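Local coordinates for NAD-dependent epimerase/dehydratase domain-containing protein (Ruegeria pomeroyi DSS-3, PDB 3IUS), which is of unknown function but probably binds NAD(P) through a Rossmann-type domain of the NAD-dependent epimerase/dehydratase family, at residues G153-G158 and R182-D187. Residues are numbered along the deposited sequence; the frame is centred on the assembly and turned at random.
Sequences GIYGPG and RIHVED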
ATOM      1  N   GLY A 153       5.539   3.552   0.736  1.00 15.34           N
ATOM      2  CA  GLY A 153       5.811   3.419  -0.686  1.00 14.98           C
ATOM      3  C   GLY A 153       6.105   1.977  -1.062  1.00 17.43           C
ATOM      4  O   GLY A 153       7.027   1.357  -0.524  1.00 17.63           O
ATOM      5  N   ILE A 154       5.321   1.440  -1.988  1.00 15.38           N
ATOM      6  CA  ILE A 154       5.400   0.024  -2.330  1.00 15.52           C
ATOM      7  C   ILE A 154       6.487  -0.294  -3.359  1.00 17.48           C
ATOM      8  O   ILE A 154       6.640   0.415  -4.358  1.00 17.30           O
ATOM      9  CB  ILE A 154       4.046  -0.492  -2.853  1.00 18.31           C
ATOM     10  CG1 ILE A 154       2.936  -0.196  -1.836  1.00 17.15           C
ATOM     11  CG2 ILE A 154       4.121  -1.984  -3.151  1.00 16.23           C
ATOM     12  CD1 ILE A 154       1.547  -0.433  -2.371  1.00 22.45           C
ATOM     13  N   TYR A 155       7.239  -1.359  -3.105  1.00 15.70           N
ATOM     14  CA  TYR A 155       8.174  -1.886  -4.094  1.00 15.93           C
ATOM     15  C   TYR A 155       8.185  -3.409  -4.075  1.00 17.31           C
ATOM     16  O   TYR A 155       7.658  -4.040  -3.153  1.00 19.24           O
ATOM     17  CB  TYR A 155       9.584  -1.302  -3.916  1.00 16.95           C
ATOM     18  CG  TYR A 155      10.431  -1.932  -2.818  1.00 17.84           C
ATOM     19  CD1 TYR A 155      11.545  -2.705  -3.131  1.00 20.23           C
ATOM     20  CD2 TYR A 155      10.133  -1.735  -1.469  1.00 15.76           C
ATOM     21  CE1 TYR A 155      12.334  -3.271  -2.136  1.00 17.87           C
ATOM     22  CE2 TYR A 155      10.918  -2.299  -0.464  1.00 15.89           C
ATOM     23  CZ  TYR A 155      12.012  -3.073  -0.806  1.00 17.99           C
ATOM     24  OH  TYR A 155      12.803  -3.629   0.180  1.00 18.00           O
ATOM     25  N   GLY A 156       8.770  -3.998  -5.107  1.00 16.26           N
ATOM     26  CA  GLY A 156       8.737  -5.439  -5.268  1.00 19.08           C
ATOM     27  C   GLY A 156       9.020  -5.868  -6.694  1.00 21.22           C
ATOM     28  O   GLY A 156       9.442  -5.058  -7.523  1.00 21.21           O
ATOM     29  N   PRO A 157       8.792  -7.153  -6.994  1.00 24.50           N
ATOM     30  CA  PRO A 157       9.042  -7.660  -8.346  1.00 26.22           C
ATOM     31  C   PRO A 157       8.237  -6.854  -9.356  1.00 29.52           C
ATOM     32  O   PRO A 157       7.050  -6.626  -9.136  1.00 31.04           O
ATOM     33  CB  PRO A 157       8.516  -9.097  -8.284  1.00 25.04           C
ATOM     34  CG  PRO A 157       8.547  -9.459  -6.839  1.00 26.38           C
ATOM     35  CD  PRO A 157       8.245  -8.188  -6.101  1.00 23.30           C
ATOM     36  N   GLY A 158       8.874  -6.414 -10.436  1.00 27.99           N
ATOM     37  CA  GLY A 158       8.177  -5.662 -11.462  1.00 32.15           C
ATOM     38  C   GLY A 158       8.001  -4.209 -11.074  1.00 33.52           C
ATOM     39  O   GLY A 158       7.651  -3.374 -11.905  1.00 34.49           O
ATOM     40  N   ARG A 182       9.332   2.963   2.976  1.00 14.46           N
ATOM     41  CA  ARG A 182       9.119   1.920   1.981  1.00 15.75           C
ATOM     42  C   ARG A 182       8.606   0.628   2.603  1.00 14.33           C
ATOM     43  O   ARG A 182       8.875   0.341   3.767  1.00 14.52           O
ATOM     44  CB  ARG A 182      10.426   1.595   1.265  1.00 21.72           C
ATOM     45  CG  ARG A 182      11.338   2.771   1.021  1.00 30.55           C
ATOM     46  CD  ARG A 182      12.454   2.357   0.080  1.00 35.05           C
ATOM     47  NE  ARG A 182      11.908   1.791  -1.152  1.00 42.10           N
ATOM     48  CZ  ARG A 182      12.543   0.921  -1.934  1.00 39.88           C
ATOM     49  NH1 ARG A 182      13.760   0.495  -1.625  1.00 39.11           N
ATOM     50  NH2 ARG A 182      11.954   0.467  -3.026  1.00 46.96           N
ATOM     51  N   ILE A 183       7.917  -0.171   1.792  1.00 14.54           N
ATOM     52  CA  ILE A 183       7.497  -1.513   2.176  1.00 21.24           C
ATOM     53  C   ILE A 183       7.515  -2.459   0.971  1.00 14.82           C
ATOM     54  O   ILE A 183       7.074  -2.096  -0.115  1.00 15.90           O
ATOM     55  CB  ILE A 183       6.091  -1.496   2.815  1.00 19.89           C
ATOM     56  CG1 ILE A 183       5.745  -2.865   3.407  1.00 17.56           C
ATOM     57  CG2 ILE A 183       5.036  -1.053   1.799  1.00 14.69           C
ATOM     58  CD1 ILE A 183       6.528  -3.219   4.648  1.00 19.10           C
ATOM     59  N   HIS A 184       8.048  -3.660   1.167  1.00 14.81           N
ATOM     60  CA  HIS A 184       8.065  -4.674   0.117  1.00 16.17           C
ATOM     61  C   HIS A 184       6.689  -5.319   0.025  1.00 15.18           C
ATOM     62  O   HIS A 184       6.063  -5.610   1.050  1.00 16.30           O
ATOM     63  CB  HIS A 184       9.130  -5.736   0.396  1.00 18.42           C
ATOM     64  CG  HIS A 184       9.332  -6.693  -0.737  1.00 20.36           C
ATOM     65  ND1 HIS A 184      10.471  -6.696  -1.515  1.00 17.53           N
ATOM     66  CD2 HIS A 184       8.534  -7.668  -1.232  1.00 15.48           C
ATOM     67  CE1 HIS A 184      10.367  -7.637  -2.437  1.00 15.71           C
ATOM     68  NE2 HIS A 184       9.202  -8.241  -2.285  1.00 24.30           N
ATOM     69  N   VAL A 185       6.216  -5.530  -1.199  1.00 16.17           N
ATOM     70  CA  VAL A 185       4.868  -6.051  -1.419  1.00 19.28           C
ATOM     71  C   VAL A 185       4.627  -7.406  -0.738  1.00 16.59           C
ATOM     72  O   VAL A 185       3.510  -7.689  -0.272  1.00 16.90           O
ATOM     73  CB  VAL A 185       4.517  -6.104  -2.930  1.00 22.88           C
ATOM     74  CG1 VAL A 185       5.409  -7.100  -3.668  1.00 16.18           C
ATOM     75  CG2 VAL A 185       3.038  -6.413  -3.131  1.00 18.86           C
ATOM     76  N   GLU A 186       5.665  -8.235  -0.656  1.00 15.52           N
ATOM     77  CA  GLU A 186       5.545  -9.516   0.045  1.00 19.14           C
ATOM     78  C   GLU A 186       5.228  -9.327   1.528  1.00 21.00           C
ATOM     79  O   GLU A 186       4.481 -10.108   2.119  1.00 17.89           O
ATOM     80  CB  GLU A 186       6.802 -10.371  -0.131  1.00 22.83           C
ATOM     81  CG  GLU A 186       6.863 -11.109  -1.464  1.00 36.04           C
ATOM     82  CD  GLU A 186       5.790 -12.185  -1.603  1.00 46.19           C
ATOM     83  OE1 GLU A 186       5.533 -12.628  -2.745  1.00 49.63           O
ATOM     84  OE2 GLU A 186       5.207 -12.592  -0.576  1.00 46.98           O
ATOM     85  N   ASP A 187       5.804  -8.287   2.128  1.00 19.09           N
ATOM     86  CA  ASP A 187       5.555  -7.993   3.529  1.00 17.88           C
ATOM     87  C   ASP A 187       4.156  -7.429   3.756  1.00 18.04           C
ATOM     88  O   ASP A 187       3.537  -7.673   4.795  1.00 16.80           O
ATOM     89  CB  ASP A 187       6.640  -7.073   4.090  1.00 16.14           C
ATOM     90  CG  ASP A 187       7.913  -7.831   4.437  1.00 22.67           C
ATOM     91  OD1 ASP A 187       7.798  -9.015   4.831  1.00 19.47           O
ATOM     92  OD2 ASP A 187       9.018  -7.259   4.308  1.00 18.48           O
TER
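The ring of Y155 stands between R182 and H184. The guanidinium lies over one face in a cation-pi contact, R182 CZ 3.7 Å from the ring centroid and 14° off its normal; the tighter fit of NH2 is doubtful. Over the opposite face comes the edge of H184, its ND1 3.9 Å from Y155 CE1; planes at 73° make this pair T-shaped. One face of the H184 ring carries Y155 O and G156 CA, the latter a CH-pi contact 4.2 Å from the centroid, while E186 N lies in plane at its edge. All three side chains leave the same sheet face, and Y155 CG, between its backbone N and carbonyl carbon (chi1 80°), directs the ring between the other two. An alanine in place of Y155 would probably leave the guanidinium and the H184 edge without the aromatic faces they pack on. Beyond the rings, I154 CG2 meets V185 CB at 4.1 Å. Parallel bridges G153-R182, I154-I183 and Y155-H184 set the register: I183 N donates to G153 O, Y155 N to I183 O, and the first helix residue closes the series, V185 N to Y155 O at 2.8 Å. Strand 182-184 thus branches from the end of strand 146-155, which also pairs with 204-207, and passes through N-cap H184 into helix 185-197, consistent with the His-Val-Glu/Asp-Asp helix start of SDR-type epimerases.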